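Succinyl-CoA ligase (ADP-forming) subunit alpha (Methanosaeta concilii, PDB 6HXI) binds coenzyme A and combines a CoA-ligase-type, Rossmann-like region with a citrate synthase-like C-terminal region. Local coordinates at residues B[119-124]-B[136-141]. Residues are numbered along the deposited sequence; the frame is centred on the assembly and turned at random. Where two conformers were deposited one is given.
Sequences RQSRVM and IGPATV. With COA (coenzyme A), chain G.
The segment 136-141, whose Ala139, Thr140 and Val141 line the coenzyme A pocket, meets helix 118-130 through Pro138, whose ring points at Ser121 and Met124. Ser121 OG lies 3.1 Å from Pro138 CG and 3.4 Å from Pro138 CD, a close oxygen-to-carbon approach to the CG-CD side of the ring with no hydrogen bond across the segments. Beside it, the Met124 chain bends at its last torsion (chi3 -73°), which brings CE tip to tip with Pro138 CG at 3.9 Å. The interface is small, 92 Å² in all, yet its three touching residues are buried; Val116 packs on both Ser121 and Pro138, and Val111 of the adjacent strand also reaches the proline. A cis peptide bond joins Gly137 to Pro138, and the backbone angles of Gly137 (phi 114°) leave no room for a CB beside Ile136 O. The chain turns at Ala139 (phi 61°), and the backbone passes the thiol end of the coenzyme A: Ala139 C is 3.5 Å from COA C3P, and Val141 N is 3.6 Å from the sulfur S1P. Thr140 OG1 is hydrogen-bonded to Ala201 O and Gly142 N, holding the loop. A helix packed against the loop following a parallel strand, with ligand at the strand's carboxyl end, is the arrangement of a Rossmann-like CoA-binding domain.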
loop_
_atom_site.group_PDB
_atom_site.type_symbol
_atom_site.label_atom_id
_atom_site.label_comp_id
_atom_site.label_asym_id
_atom_site.label_seq_id
_atom_site.Cartn_x
_atom_site.Cartn_y
_atom_site.Cartn_z
ATOM N N ARG B 119 23.696 27.155 -46.511
ATOM C CA ARG B 119 24.630 28.036 -45.804
ATOM C C ARG B 119 25.348 27.335 -44.616
ATOM O O ARG B 119 26.562 27.469 -44.476
ATOM C CB ARG B 119 23.971 29.355 -45.376
ATOM C CG ARG B 119 24.906 30.205 -44.524
ATOM C CD ARG B 119 24.566 31.668 -44.418
ATOM N NE ARG B 119 25.561 32.323 -43.569
ATOM C CZ ARG B 119 26.758 32.740 -43.982
ATOM N NH1 ARG B 119 27.602 33.302 -43.125
ATOM N NH2 ARG B 119 27.118 32.602 -45.258
ATOM N N GLN B 120 24.594 26.584 -43.803
ATOM C CA GLN B 120 25.069 25.792 -42.669
ATOM C C GLN B 120 26.062 24.717 -43.131
ATOM O O GLN B 120 27.122 24.568 -42.514
ATOM C CB GLN B 120 23.890 25.146 -41.939
ATOM C CG GLN B 120 23.078 26.145 -41.090
ATOM C CD GLN B 120 21.909 25.502 -40.381
ATOM O OE1 GLN B 120 21.871 24.293 -40.141
ATOM N NE2 GLN B 120 20.900 26.290 -40.060
ATOM N N SER B 121 25.745 24.011 -44.243
ATOM C CA SER B 121 26.630 22.980 -44.819
ATOM C C SER B 121 27.943 23.590 -45.301
ATOM O O SER B 121 28.998 23.004 -45.054
ATOM C CB SER B 121 25.933 22.238 -45.940
ATOM O OG SER B 121 24.913 21.461 -45.348
ATOM N N ARG B 122 27.889 24.762 -45.968
ATOM C CA ARG B 122 29.085 25.479 -46.420
ATOM C C ARG B 122 29.956 25.873 -45.213
ATOM O O ARG B 122 31.175 25.723 -45.263
ATOM C CB ARG B 122 28.708 26.744 -47.193
ATOM C CG ARG B 122 28.205 26.503 -48.591
ATOM C CD ARG B 122 28.233 27.781 -49.412
ATOM N NE ARG B 122 27.238 28.763 -48.969
ATOM C CZ ARG B 122 25.969 28.777 -49.371
ATOM N NH1 ARG B 122 25.139 29.711 -48.929
ATOM N NH2 ARG B 122 25.532 27.880 -50.248
ATOM N N VAL B 123 29.329 26.348 -44.123
ATOM C CA VAL B 123 30.050 26.721 -42.884
ATOM C C VAL B 123 30.674 25.468 -42.218
ATOM O O VAL B 123 31.794 25.559 -41.728
ATOM C CB VAL B 123 29.210 27.577 -41.907
ATOM C CG1 VAL B 123 29.933 27.767 -40.570
ATOM C CG2 VAL B 123 28.862 28.929 -42.536
ATOM N N MET B 124 29.988 24.304 -42.271
ATOM C CA MET B 124 30.522 23.053 -41.717
ATOM C C MET B 124 31.721 22.563 -42.534
ATOM O O MET B 124 32.743 22.206 -41.950
ATOM C CB MET B 124 29.437 21.965 -41.629
ATOM C CG MET B 124 28.394 22.274 -40.581
ATOM S SD MET B 124 27.227 20.942 -40.235
ATOM C CE MET B 124 26.218 20.970 -41.682
ATOM N N ILE B 136 31.189 14.038 -43.528
ATOM C CA ILE B 136 30.510 13.204 -44.512
ATOM C C ILE B 136 29.041 13.563 -44.336
ATOM O O ILE B 136 28.498 13.433 -43.246
ATOM C CB ILE B 136 30.795 11.672 -44.377
ATOM C CG1 ILE B 136 32.279 11.361 -44.709
ATOM C CG2 ILE B 136 29.888 10.859 -45.293
ATOM C CD1 ILE B 136 32.907 10.463 -43.755
ATOM N N GLY B 137 28.451 14.108 -45.384
ATOM C CA GLY B 137 27.072 14.562 -45.379
ATOM C C GLY B 137 26.984 16.064 -45.535
ATOM O O GLY B 137 27.964 16.683 -45.959
ATOM N N PRO B 138 25.829 16.701 -45.256
ATOM C CA PRO B 138 24.564 16.132 -44.731
ATOM C C PRO B 138 23.817 15.280 -45.743
ATOM O O PRO B 138 24.259 15.165 -46.891
ATOM C CB PRO B 138 23.743 17.386 -44.333
ATOM C CG PRO B 138 24.714 18.549 -44.368
ATOM C CD PRO B 138 25.731 18.167 -45.406
ATOM N N ALA B 139 22.673 14.703 -45.320
ATOM C CA ALA B 139 21.779 13.890 -46.149
ATOM C C ALA B 139 22.458 12.634 -46.716
ATOM O O ALA B 139 22.312 12.318 -47.898
ATOM C CB ALA B 139 21.148 14.747 -47.259
ATOM N N THR B 140 23.172 11.900 -45.855
ATOM C CA THR B 140 23.843 10.657 -46.235
ATOM C C THR B 140 23.566 9.572 -45.214
ATOM O O THR B 140 23.121 9.891 -44.122
ATOM C CB THR B 140 25.359 10.896 -46.409
ATOM O OG1 THR B 140 25.940 9.714 -46.943
ATOM C CG2 THR B 140 26.063 11.223 -45.104
ATOM N N VAL B 141 23.844 8.306 -45.566
ATOM C CA VAL B 141 23.791 7.161 -44.643
ATOM C C VAL B 141 25.168 7.068 -43.999
ATOM O O VAL B 141 25.310 6.565 -42.888
ATOM C CB VAL B 141 23.373 5.792 -45.246
ATOM C CG1 VAL B 141 21.867 5.692 -45.384
ATOM C CG2 VAL B 141 24.102 5.490 -46.566
HETATM N N1A COA G . 8.334 17.454 -26.543
HETATM C C2A COA G . 8.968 18.347 -27.311
HETATM N N3A COA G . 9.770 18.128 -28.362
HETATM C C4A COA G . 9.951 16.814 -28.567
HETATM C C5A COA G . 9.373 15.779 -27.853
HETATM C C6A COA G . 8.494 16.137 -26.811
HETATM N N6A COA G . 7.792 15.253 -26.104
HETATM N N7A COA G . 9.864 14.555 -28.279
HETATM C C8A COA G . 10.705 14.869 -29.232
HETATM N N9A COA G . 10.814 16.218 -29.458
HETATM C C1B COA G . 11.687 16.896 -30.415
HETATM C C2B COA G . 13.173 16.586 -30.287
HETATM O O2B COA G . 13.778 17.372 -29.257
HETATM C C3B COA G . 13.660 16.983 -31.684
HETATM O O3B COA G . 13.820 18.413 -31.814
HETATM P P3B COA G . 14.827 19.100 -32.843
HETATM O O7A COA G . 14.522 18.541 -34.191
HETATM O O8A COA G . 14.581 20.562 -32.730
HETATM O O9A COA G . 16.240 18.779 -32.324
HETATM C C4B COA G . 12.469 16.665 -32.597
HETATM O O4B COA G . 11.329 16.509 -31.728
HETATM C C5B COA G . 12.631 15.446 -33.469
HETATM O O5B COA G . 13.182 14.393 -32.653
HETATM P P1A COA G . 14.357 13.405 -33.214
HETATM O O1A COA G . 14.539 12.167 -32.415
HETATM O O2A COA G . 15.656 14.151 -33.473
HETATM O O3A COA G . 13.639 13.096 -34.605
HETATM P P2A COA G . 13.737 12.111 -35.852
HETATM O O4A COA G . 12.928 10.904 -35.597
HETATM O O5A COA G . 13.180 12.895 -37.017
HETATM O O6A COA G . 15.303 11.749 -36.061
HETATM C CBP COA G . 16.761 11.695 -38.016
HETATM C CCP COA G . 16.174 12.546 -36.884
HETATM C CDP COA G . 17.705 12.582 -38.841
HETATM C CEP COA G . 17.550 10.492 -37.462
HETATM C CAP COA G . 15.595 11.178 -38.903
HETATM O OAP COA G . 14.681 12.216 -39.208
HETATM C C9P COA G . 15.982 10.454 -40.186
HETATM O O9P COA G . 16.315 9.267 -40.147
HETATM N N8P COA G . 15.923 11.167 -41.323
HETATM C C7P COA G . 16.355 10.639 -42.611
HETATM C C6P COA G . 17.549 11.382 -43.144
HETATM C C5P COA G . 17.945 10.915 -44.525
HETATM O O5P COA G . 17.106 10.466 -45.304
HETATM N N4P COA G . 19.241 10.996 -44.827
HETATM C C3P COA G . 19.798 10.489 -46.073
HETATM C C2P COA G . 20.044 8.994 -46.038
HETATM S S1P COA G . 20.917 8.612 -47.582
#